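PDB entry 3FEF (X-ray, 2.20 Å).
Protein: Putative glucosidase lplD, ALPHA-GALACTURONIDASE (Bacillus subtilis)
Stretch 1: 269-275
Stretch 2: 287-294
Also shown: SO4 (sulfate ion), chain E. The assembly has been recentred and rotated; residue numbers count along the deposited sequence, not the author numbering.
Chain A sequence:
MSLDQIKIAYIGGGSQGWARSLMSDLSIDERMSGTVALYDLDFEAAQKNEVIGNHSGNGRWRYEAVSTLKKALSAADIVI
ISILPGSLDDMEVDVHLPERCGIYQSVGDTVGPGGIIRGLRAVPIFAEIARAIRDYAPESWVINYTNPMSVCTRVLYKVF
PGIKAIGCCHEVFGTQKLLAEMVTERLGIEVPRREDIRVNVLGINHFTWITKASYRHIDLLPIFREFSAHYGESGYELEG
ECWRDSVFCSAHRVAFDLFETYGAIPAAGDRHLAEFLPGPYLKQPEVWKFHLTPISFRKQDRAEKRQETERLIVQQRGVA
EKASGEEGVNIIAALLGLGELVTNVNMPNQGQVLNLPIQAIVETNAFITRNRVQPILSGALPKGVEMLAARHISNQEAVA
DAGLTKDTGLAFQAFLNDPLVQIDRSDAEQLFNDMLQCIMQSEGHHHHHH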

ATOM      1  N   GLY A 269      17.663 -24.945 -12.007  1.00 24.56           N
ATOM      2  CA  GLY A 269      17.930 -25.940 -13.039  1.00 23.25           C
ATOM      3  C   GLY A 269      16.852 -25.905 -14.119  1.00 26.20           C
ATOM      4  O   GLY A 269      15.682 -25.593 -13.854  1.00 24.48           O
ATOM      5  N   ASP A 270      17.256 -26.215 -15.340  1.00 23.42           N
ATOM      6  CA  ASP A 270      16.356 -26.308 -16.470  1.00 27.16           C
ATOM      7  C   ASP A 270      15.081 -27.120 -16.138  1.00 26.99           C
ATOM      8  O   ASP A 270      13.967 -26.746 -16.509  1.00 26.60           O
ATOM      9  N   ARG A 271      15.250 -28.218 -15.415  1.00 23.82           N
ATOM     10  CA  ARG A 271      14.139 -29.103 -15.099  1.00 25.46           C
ATOM     11  C   ARG A 271      13.061 -28.408 -14.248  1.00 27.97           C
ATOM     12  O   ARG A 271      11.895 -28.787 -14.287  1.00 32.33           O
ATOM     13  N   HIS A 272      13.449 -27.406 -13.471  1.00 28.44           N
ATOM     14  CA  HIS A 272      12.487 -26.678 -12.642  1.00 29.70           C
ATOM     15  C   HIS A 272      11.882 -25.512 -13.396  1.00 29.55           C
ATOM     16  O   HIS A 272      10.681 -25.279 -13.313  1.00 30.79           O
ATOM     17  N   LEU A 273      12.722 -24.782 -14.128  1.00 28.64           N
ATOM     18  CA  LEU A 273      12.283 -23.625 -14.890  1.00 28.53           C
ATOM     19  C   LEU A 273      11.224 -24.055 -15.871  1.00 29.45           C
ATOM     20  O   LEU A 273      10.238 -23.345 -16.106  1.00 27.55           O
ATOM     21  N   ALA A 274      11.459 -25.217 -16.468  1.00 28.67           N
ATOM     22  CA  ALA A 274      10.612 -25.713 -17.544  1.00 30.86           C
ATOM     23  C   ALA A 274       9.142 -25.837 -17.141  1.00 29.96           C
ATOM     24  O   ALA A 274       8.277 -25.834 -17.987  1.00 31.14           O
ATOM     25  N   GLU A 275       8.847 -25.928 -15.855  1.00 30.29           N
ATOM     26  CA  GLU A 275       7.462 -26.172 -15.465  1.00 31.78           C
ATOM     27  C   GLU A 275       6.633 -24.893 -15.273  1.00 31.86           C
ATOM     28  O   GLU A 275       5.418 -24.974 -15.049  1.00 29.77           O
ATOM     29  N   VAL A 287      15.943 -32.648 -26.839  1.00 33.42           N
ATOM     30  CA  VAL A 287      16.403 -31.532 -27.672  1.00 31.83           C
ATOM     31  C   VAL A 287      16.831 -30.344 -26.812  1.00 34.13           C
ATOM     32  O   VAL A 287      17.757 -29.622 -27.161  1.00 33.48           O
ATOM     33  N   TRP A 288      16.157 -30.143 -25.680  1.00 32.44           N
ATOM     34  CA  TRP A 288      16.477 -29.021 -24.814  1.00 30.82           C
ATOM     35  C   TRP A 288      17.561 -29.410 -23.818  1.00 30.73           C
ATOM     36  O   TRP A 288      17.970 -28.618 -22.979  1.00 31.72           O
ATOM     37  N   LYS A 289      18.018 -30.648 -23.930  1.00 28.56           N
ATOM     38  CA  LYS A 289      19.169 -31.147 -23.163  1.00 29.41           C
ATOM     39  C   LYS A 289      19.005 -31.175 -21.639  1.00 28.03           C
ATOM     40  O   LYS A 289      19.922 -30.831 -20.898  1.00 27.04           O
ATOM     41  N   PHE A 290      17.855 -31.642 -21.176  1.00 26.83           N
ATOM     42  CA  PHE A 290      17.661 -31.898 -19.747  1.00 27.25           C
ATOM     43  C   PHE A 290      16.738 -33.102 -19.660  1.00 24.70           C
ATOM     44  O   PHE A 290      16.357 -33.635 -20.688  1.00 27.79           O
ATOM     45  N   HIS A 291      16.375 -33.535 -18.461  1.00 25.62           N
ATOM     46  CA  HIS A 291      15.538 -34.722 -18.310  1.00 28.24           C
ATOM     47  C   HIS A 291      14.282 -34.468 -17.486  1.00 30.98           C
ATOM     48  O   HIS A 291      14.203 -33.513 -16.711  1.00 27.17           O
ATOM     49  N   LEU A 292      13.313 -35.366 -17.629  1.00 30.37           N
ATOM     50  CA  LEU A 292      12.217 -35.428 -16.695  1.00 29.07           C
ATOM     51  C   LEU A 292      12.693 -36.363 -15.596  1.00 29.75           C
ATOM     52  O   LEU A 292      13.623 -37.121 -15.802  1.00 33.49           O
ATOM     53  N   THR A 293      12.085 -36.294 -14.426  1.00 29.89           N
ATOM     54  CA  THR A 293      12.365 -37.253 -13.368  1.00 30.53           C
ATOM     55  C   THR A 293      11.136 -38.123 -13.149  1.00 31.55           C
ATOM     56  O   THR A 293      10.174 -37.684 -12.517  1.00 32.71           O
ATOM     57  N   PRO A 294      11.167 -39.363 -13.657  1.00 30.43           N
ATOM     58  CA  PRO A 294      10.021 -40.263 -13.540  1.00 29.18           C
ATOM     59  C   PRO A 294       9.951 -40.794 -12.124  1.00 29.22           C
ATOM     60  O   PRO A 294      10.977 -40.847 -11.442  1.00 27.88           O
TER

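The contact between these two stretches is small and mixed, an aromatic ring resting against a short helical segment beside a polar cluster organised by a single arginine. An irregular segment can thus dock on a helix without backbone pairing. Phe 290, buried and with chi1 in the p well, points toward the helix. Its side chain meets three residues: CD2 of Phe 290 lies 3.8 Å from CA of Arg 271, its CZ 3.9 Å from CB of Ala 274, and its CB 4.0 Å from CB of Asp 270. Asp 270 (chi1 m) and Ala 274, four residues apart, both direct their CA-to-CB bonds toward the second stretch, so Phe 290 fits against a surface they form with Arg 271.

The CA-to-CB bond of Arg 271 points sideways to the second stretch, and its p, t, m run of chi1 to chi3 carries the guanidinium to Thr 293. There NH1 of Arg 271 donates a hydrogen bond to OG1 of Thr 293 (2.8 Å). Water 1 reinforces this link: it accepts from NE of Arg 271 (2.8 Å) and OG1 of Thr 293 (2.7 Å), and donates to O of His 291 (2.6 Å). A sulfate, probably from the crystallisation liquor, takes a hydrogen bond from NH1 of Arg 271 to its O2 (2.7 Å).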

ATOM      1  CB  ASP A 270      17.114 -26.905 -17.672  1.00 25.22           C
ATOM      2  CG  ASP A 270      17.987 -25.867 -18.396  1.00 29.25           C
ATOM      3  OD1 ASP A 270      18.354 -24.833 -17.782  1.00 29.06           O
ATOM      4  OD2 ASP A 270      18.290 -26.059 -19.600  1.00 31.07           O
ATOM      5  CB  ARG A 271      14.658 -30.365 -14.399  1.00 24.17           C
ATOM      6  CG  ARG A 271      15.459 -30.053 -13.124  1.00 26.36           C
ATOM      7  CD  ARG A 271      16.283 -31.233 -12.636  1.00 25.80           C
ATOM      8  NE  ARG A 271      15.455 -32.334 -12.158  1.00 25.60           N
ATOM      9  CZ  ARG A 271      15.162 -32.564 -10.879  1.00 28.18           C
ATOM     10  NH1 ARG A 271      14.409 -33.606 -10.546  1.00 28.26           N
ATOM     11  NH2 ARG A 271      15.611 -31.761  -9.928  1.00 29.06           N
ATOM     12  CB  HIS A 272      13.142 -26.163 -11.365  1.00 28.55           C
ATOM     13  CG  HIS A 272      13.459 -27.241 -10.384  1.00 29.76           C
ATOM     14  ND1 HIS A 272      14.748 -27.529  -9.986  1.00 29.98           N
ATOM     15  CD2 HIS A 272      12.657 -28.114  -9.733  1.00 28.87           C
ATOM     16  CE1 HIS A 272      14.725 -28.532  -9.127  1.00 30.12           C
ATOM     17  NE2 HIS A 272      13.467 -28.896  -8.945  1.00 30.02           N
ATOM     18  CB  LEU A 273      13.461 -23.028 -15.679  1.00 26.71           C
ATOM     19  CG  LEU A 273      14.583 -22.338 -14.886  1.00 27.19           C
ATOM     20  CD1 LEU A 273      15.780 -21.986 -15.793  1.00 25.92           C
ATOM     21  CD2 LEU A 273      14.065 -21.088 -14.119  1.00 27.70           C
ATOM     22  CB  ALA A 274      11.130 -27.051 -18.056  1.00 29.60           C
ATOM     23  CB  GLU A 275       7.428 -27.003 -14.187  1.00 32.98           C
ATOM     24  CG  GLU A 275       8.422 -28.156 -14.194  1.00 35.88           C
ATOM     25  CD  GLU A 275       8.050 -29.227 -13.198  1.00 37.70           C
ATOM     26  OE1 GLU A 275       8.252 -29.014 -11.976  1.00 34.02           O
ATOM     27  OE2 GLU A 275       7.541 -30.279 -13.640  1.00 38.77           O
ATOM     28  CB  VAL A 287      15.317 -31.042 -28.629  1.00 36.06           C
ATOM     29  CG1 VAL A 287      15.662 -29.630 -29.161  1.00 35.68           C
ATOM     30  CG2 VAL A 287      15.117 -32.037 -29.769  1.00 34.35           C
ATOM     31  CB  TRP A 288      15.204 -28.454 -24.160  1.00 29.41           C
ATOM     32  CG  TRP A 288      14.466 -27.664 -25.192  1.00 30.34           C
ATOM     33  CD1 TRP A 288      13.441 -28.096 -25.973  1.00 28.53           C
ATOM     34  CD2 TRP A 288      14.762 -26.324 -25.618  1.00 30.56           C
ATOM     35  NE1 TRP A 288      13.066 -27.107 -26.848  1.00 30.55           N
ATOM     36  CE2 TRP A 288      13.861 -26.009 -26.654  1.00 32.18           C
ATOM     37  CE3 TRP A 288      15.698 -25.361 -25.221  1.00 31.02           C
ATOM     38  CZ2 TRP A 288      13.857 -24.756 -27.298  1.00 32.49           C
ATOM     39  CZ3 TRP A 288      15.695 -24.125 -25.857  1.00 30.99           C
ATOM     40  CH2 TRP A 288      14.783 -23.837 -26.889  1.00 31.53           C
ATOM     41  CB  LYS A 289      20.460 -30.428 -23.573  1.00 30.54           C
ATOM     42  CG  LYS A 289      20.724 -30.485 -25.087  1.00 33.73           C
ATOM     43  CD  LYS A 289      22.205 -30.289 -25.393  1.00 36.25           C
ATOM     44  CE  LYS A 289      22.525 -30.556 -26.858  1.00 36.08           C
ATOM     45  NZ  LYS A 289      23.974 -30.904 -26.994  1.00 37.19           N
ATOM     46  CB  PHE A 290      17.068 -30.666 -19.040  1.00 24.63           C
ATOM     47  CG  PHE A 290      15.620 -30.411 -19.379  1.00 24.97           C
ATOM     48  CD1 PHE A 290      15.268 -29.879 -20.599  1.00 22.36           C
ATOM     49  CD2 PHE A 290      14.610 -30.708 -18.461  1.00 24.69           C
ATOM     50  CE1 PHE A 290      13.931 -29.641 -20.904  1.00 26.84           C
ATOM     51  CE2 PHE A 290      13.274 -30.488 -18.769  1.00 23.36           C
ATOM     52  CZ  PHE A 290      12.936 -29.961 -19.995  1.00 24.63           C
ATOM     53  CB  HIS A 291      16.298 -35.833 -17.581  1.00 28.94           C
ATOM     54  CG  HIS A 291      17.674 -36.083 -18.105  1.00 32.05           C
ATOM     55  ND1 HIS A 291      17.950 -37.086 -19.008  1.00 30.57           N
ATOM     56  CD2 HIS A 291      18.860 -35.484 -17.827  1.00 32.95           C
ATOM     57  CE1 HIS A 291      19.248 -37.086 -19.275  1.00 34.87           C
ATOM     58  NE2 HIS A 291      19.824 -36.132 -18.565  1.00 34.68           N
ATOM     59  CB  LEU A 292      10.980 -35.997 -17.372  1.00 29.23           C
ATOM     60  CG  LEU A 292      10.587 -35.437 -18.736  1.00 27.79           C
ATOM     61  CD1 LEU A 292       9.356 -36.172 -19.225  1.00 27.00           C
ATOM     62  CD2 LEU A 292      10.324 -33.920 -18.683  1.00 28.69           C
ATOM     63  CB  THR A 293      12.688 -36.550 -12.044  1.00 30.66           C
ATOM     64  OG1 THR A 293      13.848 -35.732 -12.209  1.00 31.84           O
ATOM     65  CG2 THR A 293      12.936 -37.573 -10.925  1.00 28.90           C
ATOM     66  CB  PRO A 294      10.367 -41.407 -14.512  1.00 31.58           C
ATOM     67  CG  PRO A 294      11.844 -41.202 -14.931  1.00 31.07           C
ATOM     68  CD  PRO A 294      12.390 -40.063 -14.106  1.00 30.71           C
TER
HETATM   69  S   SO4 E   2      14.572 -33.548  -6.483  1.00 60.65           S
HETATM   70  O1  SO4 E   2      15.768 -34.307  -6.132  1.00 62.76           O
HETATM   71  O2  SO4 E   2      14.133 -33.871  -7.836  1.00 60.91           O
HETATM   72  O3  SO4 E   2      14.886 -32.129  -6.396  1.00 62.65           O
HETATM   73  O4  SO4 E   2      13.508 -33.856  -5.539  1.00 62.34           O
HETATM   74  O   HOH W   1      14.429 -34.025 -14.194  1.00 37.88           O